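Local structure of type IV secretion system protein VirB11 (Brucella suis, 2GZA) at the interface of chains A and B. The protein hydrolyses ATP as the hexameric ATPase of the VirB type IV secretion system, which could be required to establish the bacterium's replication niche in the host. Sequence-based numbering; all coordinates share one arbitrary frame. Chains: chain A/B, Type IV secretion system protein VirB11.

Contact 1: the interface of chains A and B. Residues chain A 140-143; chain B 164, 340-343.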
# COMPACT_ATOMS: atom_id res chain seq x y z
N HIS A 140 -5.53 -19.50 -41.89
CA HIS A 140 -4.84 -20.25 -40.85
C HIS A 140 -5.28 -19.90 -39.44
O HIS A 140 -4.54 -20.13 -38.49
CB HIS A 140 -3.32 -20.06 -40.97
CG HIS A 140 -2.82 -20.24 -42.36
ND1 HIS A 140 -2.57 -21.47 -42.91
CD2 HIS A 140 -2.55 -19.33 -43.33
CE1 HIS A 140 -2.15 -21.32 -44.16
NE2 HIS A 140 -2.14 -20.03 -44.44
N VAL A 141 -6.50 -19.37 -39.30
CA VAL A 141 -7.03 -19.06 -37.97
C VAL A 141 -7.38 -20.35 -37.21
O VAL A 141 -8.22 -21.14 -37.65
CB VAL A 141 -8.24 -18.11 -38.02
CG1 VAL A 141 -8.78 -17.86 -36.61
CG2 VAL A 141 -7.87 -16.80 -38.68
N ARG A 142 -6.71 -20.55 -36.09
CA ARG A 142 -7.06 -21.60 -35.15
C ARG A 142 -8.42 -21.28 -34.52
O ARG A 142 -8.56 -20.24 -33.87
CB ARG A 142 -5.99 -21.75 -34.06
N PRO A 143 -9.42 -22.14 -34.77
CA PRO A 143 -10.79 -21.87 -34.36
C PRO A 143 -10.97 -21.64 -32.86
O PRO A 143 -11.36 -20.54 -32.45
CB PRO A 143 -11.57 -23.11 -34.82
CG PRO A 143 -10.69 -23.78 -35.82
CD PRO A 143 -9.29 -23.48 -35.36
N TYR B 164 -13.48 -14.30 -41.53
CA TYR B 164 -12.72 -13.34 -40.73
C TYR B 164 -12.49 -12.00 -41.43
O TYR B 164 -12.45 -10.96 -40.77
CB TYR B 164 -11.40 -13.95 -40.29
CG TYR B 164 -11.57 -15.13 -39.38
CD1 TYR B 164 -11.51 -16.43 -39.88
CD2 TYR B 164 -11.81 -14.96 -38.02
CE1 TYR B 164 -11.68 -17.52 -39.04
CE2 TYR B 164 -11.97 -16.05 -37.17
CZ TYR B 164 -11.91 -17.32 -37.70
OH TYR B 164 -12.07 -18.41 -36.87
N ILE B 340 -3.16 -14.48 -39.59
CA ILE B 340 -3.88 -14.28 -38.34
C ILE B 340 -4.04 -15.62 -37.63
O ILE B 340 -4.52 -16.57 -38.23
CB ILE B 340 -5.26 -13.60 -38.59
CG1 ILE B 340 -5.06 -12.15 -39.03
CG2 ILE B 340 -6.15 -13.67 -37.35
CD1 ILE B 340 -6.31 -11.45 -39.54
N SER B 341 -3.63 -15.69 -36.36
CA SER B 341 -3.72 -16.95 -35.62
C SER B 341 -5.02 -17.06 -34.84
O SER B 341 -5.60 -18.14 -34.75
CB SER B 341 -2.51 -17.13 -34.70
OG SER B 341 -2.63 -16.33 -33.54
N GLU B 342 -5.49 -15.94 -34.30
CA GLU B 342 -6.74 -15.91 -33.56
C GLU B 342 -7.41 -14.54 -33.62
O GLU B 342 -6.74 -13.52 -33.73
CB GLU B 342 -6.53 -16.33 -32.10
CG GLU B 342 -5.20 -15.89 -31.54
CD GLU B 342 -5.05 -16.13 -30.04
OE1 GLU B 342 -6.02 -16.59 -29.38
OE2 GLU B 342 -3.95 -15.85 -29.54
N VAL B 343 -8.73 -14.56 -33.59
CA VAL B 343 -9.54 -13.36 -33.45
C VAL B 343 -10.37 -13.55 -32.19
O VAL B 343 -11.15 -14.50 -32.09
CB VAL B 343 -10.47 -13.15 -34.66
CG1 VAL B 343 -11.33 -11.91 -34.44
CG2 VAL B 343 -9.66 -13.02 -35.96
O HOH W 1 -5.21 -16.90 -40.89
O HOH W 2 -10.99 -20.96 -38.09
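A loop of chain A, residues A:His140 to A:Pro143, lies against strand 339-345 of chain B and the start of its helix 164-173 in this part of the subunit interface of VirB11, a hexameric ATPase of the GSP E family. A:Val141 buries 90 Å² here, and its branched side chain serves two neighbours at once. With CG1 anti to the backbone N (chi1 178°), that methyl meets B:Tyr164 tip to tip, 3.4 Å from the ring carbon CZ. The other methyl, CG2, sits 3.8 Å above one face of the tyrosine ring, toward its rim, and also runs alongside B:Ile340, the two side chains pointing the same way. A short beta-branched residue suits the place, since it offers two methyls without reaching far from the loop.

Polar groups of the backbone frame this apolar contact. The amide N of A:Arg142 donates a hydrogen bond to the carbonyl O of B:Ser341 at 3.0 Å. The tyrosine adds a polar tip to its apolar ring: the phenol OH of B:Tyr164 lies 3.0 Å from a water, O of HOH 2, which is also 2.8 Å from the carbonyl O of A:Val141. A second water, HOH 1, joins the amide N of A:His140 to the carbonyl O of B:Ile340.

Contact 2: the interface of chains A and B. Residues chain A 137-138, 140-141; chain B 191, 328, 338-340.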
# COMPACT_ATOMS: atom_id res chain seq x y z
N PHE A 137 -4.18 -14.79 -45.94
CA PHE A 137 -4.02 -14.22 -44.61
C PHE A 137 -5.07 -14.69 -43.60
O PHE A 137 -4.86 -14.62 -42.37
CB PHE A 137 -4.05 -12.70 -44.73
CG PHE A 137 -3.44 -11.99 -43.57
CD1 PHE A 137 -2.06 -12.05 -43.36
CD2 PHE A 137 -4.23 -11.24 -42.71
CE1 PHE A 137 -1.48 -11.38 -42.28
CE2 PHE A 137 -3.67 -10.56 -41.64
CZ PHE A 137 -2.30 -10.63 -41.41
N PHE A 138 -6.21 -15.16 -44.11
CA PHE A 138 -7.31 -15.59 -43.25
C PHE A 138 -7.51 -17.11 -43.26
O PHE A 138 -8.52 -17.60 -42.76
CB PHE A 138 -8.59 -14.88 -43.65
CG PHE A 138 -8.47 -13.40 -43.68
CD1 PHE A 138 -8.41 -12.73 -44.89
CD2 PHE A 138 -8.41 -12.68 -42.49
CE1 PHE A 138 -8.29 -11.35 -44.92
CE2 PHE A 138 -8.29 -11.30 -42.51
CZ PHE A 138 -8.23 -10.64 -43.73
N HIS A 140 -5.53 -19.50 -41.89
CA HIS A 140 -4.84 -20.25 -40.85
C HIS A 140 -5.28 -19.90 -39.44
O HIS A 140 -4.54 -20.13 -38.49
CB HIS A 140 -3.32 -20.06 -40.97
CG HIS A 140 -2.82 -20.24 -42.36
ND1 HIS A 140 -2.57 -21.47 -42.91
CD2 HIS A 140 -2.55 -19.33 -43.33
CE1 HIS A 140 -2.15 -21.32 -44.16
NE2 HIS A 140 -2.14 -20.03 -44.44
N VAL A 141 -6.50 -19.37 -39.30
CA VAL A 141 -7.03 -19.06 -37.97
C VAL A 141 -7.38 -20.35 -37.21
O VAL A 141 -8.22 -21.14 -37.65
CB VAL A 141 -8.24 -18.11 -38.02
CG1 VAL A 141 -8.78 -17.86 -36.61
CG2 VAL A 141 -7.87 -16.80 -38.68
N LEU B 191 -1.62 -4.18 -40.95
CA LEU B 191 -3.00 -4.62 -40.74
C LEU B 191 -3.85 -3.47 -40.20
O LEU B 191 -4.98 -3.27 -40.65
CB LEU B 191 -3.08 -5.84 -39.82
CG LEU B 191 -4.48 -6.43 -39.54
CD1 LEU B 191 -5.23 -6.79 -40.82
CD2 LEU B 191 -4.41 -7.64 -38.61
N VAL B 328 -1.61 -11.31 -34.93
CA VAL B 328 -0.84 -11.62 -36.13
C VAL B 328 0.38 -12.45 -35.76
O VAL B 328 1.08 -12.15 -34.80
CB VAL B 328 -0.42 -10.36 -36.91
CG1 VAL B 328 0.09 -10.74 -38.30
CG2 VAL B 328 -1.58 -9.41 -37.04
N ARG B 338 3.06 -15.15 -42.94
CA ARG B 338 2.25 -14.13 -42.28
C ARG B 338 0.76 -14.46 -42.32
O ARG B 338 0.18 -14.57 -43.40
CB ARG B 338 2.53 -12.75 -42.88
N HIS B 339 0.17 -14.62 -41.13
CA HIS B 339 -1.25 -14.96 -41.00
C HIS B 339 -1.83 -14.50 -39.66
O HIS B 339 -1.09 -14.19 -38.72
CB HIS B 339 -1.43 -16.47 -41.12
CG HIS B 339 -0.91 -17.22 -39.94
ND1 HIS B 339 0.43 -17.48 -39.76
CD2 HIS B 339 -1.55 -17.76 -38.88
CE1 HIS B 339 0.59 -18.15 -38.63
NE2 HIS B 339 -0.60 -18.33 -38.08
N ILE B 340 -3.16 -14.48 -39.59
CA ILE B 340 -3.88 -14.28 -38.34
C ILE B 340 -4.04 -15.62 -37.63
O ILE B 340 -4.52 -16.57 -38.23
CB ILE B 340 -5.26 -13.60 -38.59
CG1 ILE B 340 -5.06 -12.15 -39.03
CG2 ILE B 340 -6.15 -13.67 -37.35
CD1 ILE B 340 -6.31 -11.45 -39.54
O HOH W 3 -5.21 -16.90 -40.89
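A:Phe137, on a loop of chain A, lies across B:Ile340 of strand 339-345 of chain B at about a right angle, at a subunit boundary of this VirB11-type P-loop ATPase, and buries 108 Å². Its ring carbon CE2 comes 3.4 Å from CG1 of the isoleucine, whose terminal methyl CD1 also touches the ring of A:Phe138. One face of the A:Phe137 ring looks onto the chain B backbone, with the amide N of B:Ile340 above its centre, while the ring carbon CD1 of A:Phe137 meets the carbonyl O of B:Arg338 at 3.4 Å. A large flat side chain can pack on strand backbone and aliphatic branches together. Its CZ meets CG1 of B:Val328, on strand 324-329 of chain B, at 3.9 Å.

The backbone adds a long hydrogen bond, from the amide N of B:Ile340 to the carbonyl O of A:Phe137, at 3.3 Å. The water joining A:His140 N to B:Ile340 O also lies 2.7 Å from A:Phe137 O.

Beside this core, A:His140 and B:His339 meet edge to face, planes 73° apart; a flat aromatic ring can offer its edge to another's face. With chi1 71°, B:His339 brings CD2 to 3.6 Å from CB of A:His140. Farther out, helix 188-196 of chain B, which follows the P-loop, brings B:Leu191 loosely against the phenylalanine ring.

Contact 3: the interface of chains A and B. Residues chain A 267, 271, 274-275, 309; chain B 295, 298.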
# COMPACT_ATOMS: atom_id res chain seq x y z
N TYR A 267 9.71 -9.78 -13.42
CA TYR A 267 8.53 -9.12 -13.92
C TYR A 267 8.74 -8.64 -15.36
O TYR A 267 7.87 -8.81 -16.21
CB TYR A 267 8.16 -7.96 -13.00
CG TYR A 267 6.99 -7.16 -13.49
CD1 TYR A 267 5.69 -7.58 -13.25
CD2 TYR A 267 7.18 -5.98 -14.21
CE1 TYR A 267 4.61 -6.86 -13.70
CE2 TYR A 267 6.11 -5.24 -14.67
CZ TYR A 267 4.82 -5.69 -14.40
OH TYR A 267 3.76 -4.95 -14.85
N ASN A 271 7.09 -9.81 -18.93
CA ASN A 271 6.56 -8.79 -19.82
C ASN A 271 7.14 -8.89 -21.23
O ASN A 271 6.41 -8.75 -22.21
CB ASN A 271 6.88 -7.42 -19.23
CG ASN A 271 5.78 -6.42 -19.49
OD1 ASN A 271 4.75 -6.72 -20.08
ND2 ASN A 271 6.00 -5.21 -19.02
N ALA A 274 5.77 -12.20 -22.71
CA ALA A 274 4.38 -11.93 -23.07
C ALA A 274 4.29 -11.07 -24.34
O ALA A 274 3.32 -11.15 -25.07
CB ALA A 274 3.67 -11.25 -21.90
N SER A 275 5.32 -10.27 -24.61
CA SER A 275 5.36 -9.37 -25.78
C SER A 275 5.55 -10.11 -27.09
O SER A 275 5.42 -9.54 -28.17
CB SER A 275 6.51 -8.36 -25.67
OG SER A 275 6.38 -7.57 -24.51
N LEU A 309 0.11 -7.01 -8.51
CA LEU A 309 -0.53 -8.22 -8.99
C LEU A 309 -0.87 -9.13 -7.82
O LEU A 309 -0.02 -9.40 -6.98
CB LEU A 309 0.38 -8.96 -9.98
CG LEU A 309 0.87 -8.20 -11.22
CD1 LEU A 309 1.95 -8.99 -11.92
CD2 LEU A 309 -0.27 -7.89 -12.17
N ARG B 295 -0.83 -8.08 -21.02
CA ARG B 295 0.12 -6.98 -21.13
C ARG B 295 -0.51 -5.61 -20.97
O ARG B 295 0.11 -4.70 -20.42
CB ARG B 295 0.93 -7.05 -22.42
CG ARG B 295 2.02 -8.10 -22.38
CD ARG B 295 3.10 -7.82 -23.39
NE ARG B 295 3.99 -6.75 -22.97
CZ ARG B 295 4.21 -5.63 -23.65
NH1 ARG B 295 3.61 -5.41 -24.82
NH2 ARG B 295 5.05 -4.74 -23.17
N LEU B 298 -0.73 -4.73 -17.33
CA LEU B 298 0.57 -4.31 -16.82
C LEU B 298 0.85 -2.87 -17.18
O LEU B 298 1.46 -2.14 -16.40
CB LEU B 298 1.66 -5.22 -17.37
CG LEU B 298 2.03 -6.52 -16.65
CD1 LEU B 298 0.91 -7.08 -15.79
CD2 LEU B 298 2.52 -7.56 -17.66
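B:Leu298 and B:Arg295, one turn apart on helix 289-300 of chain B, press against A:Asn271 and its neighbours on helix 265-274 of chain A, joining two subunits of the VirB11 hexamer. The leucine buries 60 Å² and spreads its branches among three chain A side chains. Its CG packs 3.7 Å from the ring carbon CZ of A:Tyr267, which reaches it with CG anti to the backbone N (chi1 176°); the modelled detail at the phenol tip is doubtful. One methyl, CD1, turns toward CD2 of A:Leu309, and the other, CD2, toward the amide end of A:Asn271. A forked aliphatic group can pack one branch on A:Leu309 and its stem on the tyrosine ring.

A:Asn271 buries 47 Å² and supplies the polar half of the contact. Its side-chain oxygen OD1 accepts a hydrogen bond of 3.0 Å from NE of B:Arg295. The donor stands above the amide plane, away from the lone-pair directions, and the amide and guanidinium planes are 51° apart. The long arginine, bent at chi3 (77°), lays its aliphatic stem over the small A:Ala274, whose CB is 3.6 Å from CG of B:Arg295, before its flat head turns to the asparagine.

Just past the end of helix 265-274 of chain A, A:Ser275 lies near that head, though its close placement over the guanidinium is doubtful. Its hydroxyl OG is held within chain A, donating to the backbone carbonyl O of A:Asn271 at 2.6 Å.

Contact 1 and contact 2 are neighbouring parts of one patch: the centres of their C-alpha atoms lie about 6 Å apart, and they share A:His140, A:Val141, B:Ile340 and one bridging water, so the chain A loop and strand 339-345 of chain B are joined along a continuous stretch. The C-alpha centre of contact 3 stands about 23 Å from that of contact 1 and 24 Å from that of contact 2; it is built chiefly from helices 265-274 of chain A and 289-300 of chain B, with chain A loop residues. Two separated areas should resist rocking between subunits, and their repetition would help close the hexamer.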